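Local coordinates for oxysterol-binding protein homolog 3 (Saccharomyces cerevisiae, PDB 4IC4) that transfers lipids between membranes, carrying them in a hydrophobic pocket in phosphoinositide-coupled transport, through its OSBP-related domain, at residues N66-E80 with K295-E307. Numbering follows the deposited sequence.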
loop_
_atom_site.group_PDB
_atom_site.type_symbol
_atom_site.label_atom_id
_atom_site.label_comp_id
_atom_site.label_asym_id
_atom_site.label_seq_id
_atom_site.Cartn_x
_atom_site.Cartn_y
_atom_site.Cartn_z
ATOM N N ASN A 66 -7.808 -10.454 -10.049
ATOM C CA ASN A 66 -7.253 -9.150 -9.695
ATOM C C ASN A 66 -8.287 -8.044 -9.521
ATOM O O ASN A 66 -9.456 -8.186 -9.893
ATOM C CB ASN A 66 -6.280 -8.685 -10.787
ATOM C CG ASN A 66 -5.069 -9.579 -10.924
ATOM O OD1 ASN A 66 -4.538 -9.751 -12.024
ATOM N ND2 ASN A 66 -4.611 -10.139 -9.817
ATOM N N GLU A 67 -7.826 -6.945 -8.926
ATOM C CA GLU A 67 -8.606 -5.725 -8.780
ATOM C C GLU A 67 -7.809 -4.804 -9.715
ATOM O O GLU A 67 -6.621 -5.046 -9.953
ATOM C CB GLU A 67 -8.616 -5.217 -7.334
ATOM C CG GLU A 67 -7.264 -5.106 -6.672
ATOM C CD GLU A 67 -7.364 -4.626 -5.236
ATOM O OE1 GLU A 67 -8.480 -4.664 -4.673
ATOM O OE2 GLU A 67 -6.329 -4.222 -4.670
ATOM N N PRO A 68 -8.439 -3.752 -10.256
ATOM C CA PRO A 68 -7.753 -2.843 -11.180
ATOM C C PRO A 68 -6.682 -1.860 -10.713
ATOM O O PRO A 68 -6.737 -0.679 -11.047
ATOM C CB PRO A 68 -8.913 -2.146 -11.892
ATOM C CG PRO A 68 -9.936 -2.047 -10.819
ATOM C CD PRO A 68 -9.865 -3.398 -10.130
ATOM N N ILE A 69 -5.710 -2.350 -9.951
ATOM C CA ILE A 69 -4.575 -1.529 -9.515
ATOM C C ILE A 69 -3.371 -2.452 -9.356
ATOM O O ILE A 69 -3.525 -3.674 -9.271
ATOM C CB ILE A 69 -4.803 -0.788 -8.154
ATOM C CG1 ILE A 69 -5.072 -1.791 -7.033
ATOM C CG2 ILE A 69 -5.911 0.248 -8.290
ATOM C CD1 ILE A 69 -4.996 -1.158 -5.652
ATOM N N SER A 70 -2.170 -1.876 -9.346
ATOM C CA SER A 70 -0.951 -2.666 -9.176
ATOM C C SER A 70 -0.566 -2.669 -7.700
ATOM O O SER A 70 -1.118 -1.904 -6.907
ATOM C CB SER A 70 0.200 -2.070 -9.992
ATOM O OG SER A 70 0.677 -0.877 -9.390
ATOM N N ILE A 71 0.387 -3.517 -7.325
ATOM C CA ILE A 71 0.801 -3.563 -5.924
ATOM C C ILE A 71 1.413 -2.226 -5.502
ATOM O O ILE A 71 1.290 -1.820 -4.348
ATOM C CB ILE A 71 1.814 -4.697 -5.664
ATOM C CG1 ILE A 71 1.152 -6.047 -5.950
ATOM C CG2 ILE A 71 2.299 -4.645 -4.210
ATOM C CD1 ILE A 71 2.066 -7.237 -5.734
ATOM N N LEU A 72 2.070 -1.536 -6.431
ATOM C CA LEU A 72 2.651 -0.238 -6.099
ATOM C C LEU A 72 1.530 0.713 -5.691
ATOM O O LEU A 72 1.678 1.500 -4.754
ATOM C CB LEU A 72 3.403 0.343 -7.299
ATOM C CG LEU A 72 4.645 -0.421 -7.767
ATOM C CD1 LEU A 72 5.175 0.211 -9.054
ATOM C CD2 LEU A 72 5.708 -0.399 -6.681
ATOM N N GLN A 73 0.405 0.637 -6.397
ATOM C CA GLN A 73 -0.737 1.484 -6.081
ATOM C C GLN A 73 -1.360 1.069 -4.740
ATOM O O GLN A 73 -1.733 1.922 -3.932
ATOM C CB GLN A 73 -1.755 1.427 -7.231
ATOM C CG GLN A 73 -1.206 2.097 -8.495
ATOM C CD GLN A 73 -2.067 1.898 -9.726
ATOM O OE1 GLN A 73 -2.422 0.773 -10.081
ATOM N NE2 GLN A 73 -2.392 2.999 -10.400
ATOM N N LEU A 74 -1.450 -0.236 -4.491
ATOM C CA LEU A 74 -2.004 -0.725 -3.230
ATOM C C LEU A 74 -1.205 -0.203 -2.039
ATOM O O LEU A 74 -1.769 0.327 -1.082
ATOM C CB LEU A 74 -1.989 -2.256 -3.186
ATOM C CG LEU A 74 -2.284 -2.827 -1.792
ATOM C CD1 LEU A 74 -3.729 -2.545 -1.424
ATOM C CD2 LEU A 74 -2.013 -4.325 -1.766
ATOM N N ILE A 75 0.112 -0.355 -2.091
ATOM C CA ILE A 75 0.934 0.102 -0.981
ATOM C C ILE A 75 0.877 1.625 -0.818
ATOM O O ILE A 75 1.050 2.144 0.288
ATOM C CB ILE A 75 2.377 -0.401 -1.139
ATOM C CG1 ILE A 75 2.367 -1.935 -1.097
ATOM C CG2 ILE A 75 3.257 0.157 -0.023
ATOM C CD1 ILE A 75 3.725 -2.573 -1.316
ATOM N N SER A 76 0.609 2.342 -1.906
ATOM C CA SER A 76 0.491 3.797 -1.831
ATOM C C SER A 76 -0.706 4.206 -0.979
ATOM O O SER A 76 -0.783 5.345 -0.521
ATOM C CB SER A 76 0.341 4.407 -3.227
ATOM O OG SER A 76 1.533 4.248 -3.971
ATOM N N GLU A 77 -1.644 3.282 -0.774
ATOM C CA GLU A 77 -2.814 3.577 0.048
ATOM C C GLU A 77 -2.396 3.739 1.503
ATOM O O GLU A 77 -3.179 4.196 2.341
ATOM C CB GLU A 77 -3.869 2.476 -0.104
ATOM C CG GLU A 77 -4.464 2.433 -1.505
ATOM C CD GLU A 77 -5.536 1.376 -1.677
ATOM O OE1 GLU A 77 -6.640 1.529 -1.109
ATOM O OE2 GLU A 77 -5.264 0.386 -2.384
ATOM N N THR A 78 -1.155 3.363 1.797
ATOM C CA THR A 78 -0.605 3.528 3.136
ATOM C C THR A 78 -0.662 5.022 3.470
ATOM O O THR A 78 -0.694 5.407 4.640
ATOM C CB THR A 78 0.873 3.059 3.186
ATOM O OG1 THR A 78 0.922 1.631 3.076
ATOM C CG2 THR A 78 1.543 3.486 4.490
ATOM N N PHE A 79 -0.698 5.856 2.433
ATOM C CA PHE A 79 -0.717 7.307 2.603
ATOM C C PHE A 79 -2.072 7.998 2.441
ATOM O O PHE A 79 -2.143 9.224 2.352
ATOM C CB PHE A 79 0.318 7.928 1.659
ATOM C CG PHE A 79 1.729 7.560 2.006
ATOM C CD1 PHE A 79 2.414 8.251 3.004
ATOM C CD2 PHE A 79 2.353 6.483 1.389
ATOM C CE1 PHE A 79 3.696 7.870 3.384
ATOM C CE2 PHE A 79 3.639 6.091 1.762
ATOM C CZ PHE A 79 4.310 6.788 2.764
ATOM N N GLU A 80 -3.148 7.217 2.426
ATOM C CA GLU A 80 -4.484 7.789 2.297
ATOM C C GLU A 80 -4.737 8.848 3.373
ATOM O O GLU A 80 -5.374 9.866 3.108
ATOM C CB GLU A 80 -5.557 6.696 2.411
ATOM C CG GLU A 80 -6.983 7.237 2.328
ATOM C CD GLU A 80 -8.055 6.173 2.519
ATOM O OE1 GLU A 80 -7.724 4.972 2.647
ATOM O OE2 GLU A 80 -9.245 6.551 2.537
ATOM N N LYS A 295 -17.887 -2.667 -6.643
ATOM C CA LYS A 295 -16.655 -2.020 -7.069
ATOM C C LYS A 295 -15.427 -2.381 -6.232
ATOM O O LYS A 295 -14.657 -1.503 -5.829
ATOM C CB LYS A 295 -16.855 -0.502 -7.077
ATOM C CG LYS A 295 -18.004 -0.041 -7.963
ATOM C CD LYS A 295 -18.218 1.463 -7.865
ATOM C CE LYS A 295 -19.466 1.889 -8.624
ATOM N NZ LYS A 295 -20.672 1.191 -8.112
ATOM N N TYR A 296 -15.259 -3.674 -5.963
ATOM C CA TYR A 296 -14.106 -4.179 -5.219
ATOM C C TYR A 296 -13.951 -3.648 -3.795
ATOM O O TYR A 296 -12.919 -3.875 -3.167
ATOM C CB TYR A 296 -12.820 -3.861 -5.992
ATOM C CG TYR A 296 -12.808 -4.347 -7.423
ATOM C CD1 TYR A 296 -12.524 -5.678 -7.722
ATOM C CD2 TYR A 296 -13.089 -3.478 -8.475
ATOM C CE1 TYR A 296 -12.518 -6.137 -9.033
ATOM C CE2 TYR A 296 -13.091 -3.928 -9.799
ATOM C CZ TYR A 296 -12.803 -5.259 -10.064
ATOM O OH TYR A 296 -12.793 -5.719 -11.359
ATOM N N GLY A 297 -14.959 -2.950 -3.284
ATOM C CA GLY A 297 -14.858 -2.411 -1.938
ATOM C C GLY A 297 -13.863 -1.264 -1.848
ATOM O O GLY A 297 -13.394 -0.918 -0.766
ATOM N N PHE A 298 -13.554 -0.674 -2.998
ATOM C CA PHE A 298 -12.606 0.441 -3.097
ATOM C C PHE A 298 -12.996 1.681 -2.300
ATOM O O PHE A 298 -14.181 1.992 -2.154
ATOM C CB PHE A 298 -12.490 0.907 -4.554
ATOM C CG PHE A 298 -11.449 0.190 -5.371
ATOM C CD1 PHE A 298 -10.941 -1.051 -4.995
ATOM C CD2 PHE A 298 -11.016 0.757 -6.568
ATOM C CE1 PHE A 298 -10.019 -1.716 -5.806
ATOM C CE2 PHE A 298 -10.101 0.102 -7.380
ATOM C CZ PHE A 298 -9.601 -1.133 -7.000
ATOM N N THR A 299 -11.992 2.396 -1.800
ATOM C CA THR A 299 -12.243 3.665 -1.127
ATOM C C THR A 299 -12.180 4.674 -2.273
ATOM O O THR A 299 -11.786 4.327 -3.394
ATOM C CB THR A 299 -11.138 4.061 -0.109
ATOM O OG1 THR A 299 -9.941 4.438 -0.807
ATOM C CG2 THR A 299 -10.838 2.912 0.839
ATOM N N LYS A 300 -12.577 5.913 -2.018
ATOM C CA LYS A 300 -12.491 6.917 -3.064
ATOM C C LYS A 300 -11.022 7.090 -3.437
ATOM O O LYS A 300 -10.691 7.283 -4.602
ATOM C CB LYS A 300 -13.087 8.245 -2.596
ATOM C CG LYS A 300 -14.600 8.226 -2.573
ATOM C CD LYS A 300 -15.179 9.560 -2.142
ATOM C CE LYS A 300 -16.699 9.514 -2.163
ATOM N NZ LYS A 300 -17.293 10.807 -1.728
ATOM N N PHE A 301 -10.143 6.995 -2.442
ATOM C CA PHE A 301 -8.708 7.138 -2.680
ATOM C C PHE A 301 -8.232 6.019 -3.614
ATOM O O PHE A 301 -7.468 6.263 -4.549
ATOM C CB PHE A 301 -7.944 7.079 -1.350
ATOM C CG PHE A 301 -6.488 7.465 -1.457
ATOM C CD1 PHE A 301 -6.107 8.802 -1.528
ATOM C CD2 PHE A 301 -5.495 6.489 -1.465
ATOM C CE1 PHE A 301 -4.761 9.164 -1.600
ATOM C CE2 PHE A 301 -4.141 6.846 -1.536
ATOM C CZ PHE A 301 -3.779 8.182 -1.602
ATOM N N THR A 302 -8.690 4.794 -3.369
ATOM C CA THR A 302 -8.295 3.671 -4.217
ATOM C C THR A 302 -8.740 3.917 -5.655
ATOM O O THR A 302 -7.986 3.696 -6.600
ATOM C CB THR A 302 -8.946 2.348 -3.771
ATOM O OG1 THR A 302 -8.908 2.243 -2.344
ATOM C CG2 THR A 302 -8.203 1.162 -4.389
ATOM N N ALA A 303 -9.982 4.367 -5.808
ATOM C CA ALA A 303 -10.549 4.629 -7.122
ATOM C C ALA A 303 -9.804 5.708 -7.893
ATOM O O ALA A 303 -9.853 5.748 -9.124
ATOM C CB ALA A 303 -12.021 5.008 -6.979
ATOM N N ASN A 304 -9.109 6.578 -7.167
ATOM C CA ASN A 304 -8.367 7.665 -7.787
ATOM C C ASN A 304 -6.928 7.333 -8.152
ATOM O O ASN A 304 -6.291 8.075 -8.895
ATOM C CB ASN A 304 -8.395 8.893 -6.874
ATOM C CG ASN A 304 -9.758 9.548 -6.836
ATOM O OD1 ASN A 304 -10.504 9.484 -7.813
ATOM N ND2 ASN A 304 -10.084 10.196 -5.723
ATOM N N LEU A 305 -6.428 6.212 -7.643
ATOM C CA LEU A 305 -5.052 5.800 -7.899
ATOM C C LEU A 305 -4.686 5.637 -9.370
ATOM O O LEU A 305 -3.625 6.090 -9.811
ATOM C CB LEU A 305 -4.765 4.479 -7.173
ATOM C CG LEU A 305 -4.681 4.512 -5.644
ATOM C CD1 LEU A 305 -4.727 3.088 -5.116
ATOM C CD2 LEU A 305 -3.407 5.226 -5.201
ATOM N N ASN A 306 -5.565 4.994 -10.130
ATOM C CA ASN A 306 -5.282 4.727 -11.535
ATOM C C ASN A 306 -5.818 5.757 -12.515
ATOM O O ASN A 306 -5.863 5.496 -13.719
ATOM C CB ASN A 306 -5.818 3.342 -11.920
ATOM C CG ASN A 306 -5.041 2.709 -13.061
ATOM O OD1 ASN A 306 -5.615 2.050 -13.935
ATOM N ND2 ASN A 306 -3.726 2.889 -13.051
ATOM N N GLU A 307 -6.209 6.926 -12.020
ATOM C CA GLU A 307 -6.717 7.963 -12.912
ATOM C C GLU A 307 -5.613 8.884 -13.415
ATOM O O GLU A 307 -4.693 9.244 -12.675
ATOM C CB GLU A 307 -7.783 8.816 -12.214
ATOM C CG GLU A 307 -8.293 9.961 -13.097
ATOM C CD GLU A 307 -9.365 10.817 -12.443
ATOM O OE1 GLU A 307 -9.338 10.994 -11.210
ATOM O OE2 GLU A 307 -10.232 11.333 -13.179
HETATM O O HOH W 1 -7.368 3.908 0.025
HETATM O O HOH W 2 -10.895 7.545 0.371
#
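With CG anti to its carbonyl carbon (chi1 -67°), Glu77 reaches across to Thr302, whose OG1 takes the corresponding place beside its own backbone N (chi1 -42°). Inside the beta-barrel OSBP-related domain, this buried hydrogen bond ties the 3-10 turn that follows helix 71-76 to helix 300-305; the two helices run roughly antiparallel at 147°, their axes 10.0 Å apart. Thr302 OG1 donates to Glu77 OE1 over 2.7 Å, arriving from above the carboxylate plane, and itself accepts from Thr299 N at the N-cap of helix 300-305. The same carboxylate forms a salt bridge through OE2 to Arg114, which also pairs with Glu67. With an alanine here instead of Glu77, the Thr302 hydroxyl would probably lose its acceptor, Arg114 one carboxylate partner, and a gap would open beside Leu305, whose CD1 packs 3.7 Å from Glu77 CG. Beyond the polar bridge, the Phe301 ring lies under Glu80, with Glu80 CA 3.9 Å from its centroid in a CH-pi contact, while Ser76 O approaches the ring edge. At the other end of the contact, Pro68, the centre of an inverse gamma turn, sets CD over one face of Tyr296, 3.5 Å from the ring centroid, and also touches Phe298 CZ. Glu67 OE1 meets the Phe298 edge. The strand residue Asn66 adjoins Lys118, which binds phosphatidylinositol 4-phosphate, and bonds to Lys342. Ser70 N, bonded to Gln73 OE1 in the capping box of helix 71-76, fixes the amide, and NE2 makes a weak bond to Leu305 O (3.4 Å). Two waters bridge the segments near Glu80: water 1 donates to Glu77 OE1 and Glu80 OE1 and bonds Thr299 OG1, and water 2 lies 2.9 Å from Glu80 OE2 and accepts from Phe301 N at 3.0 Å.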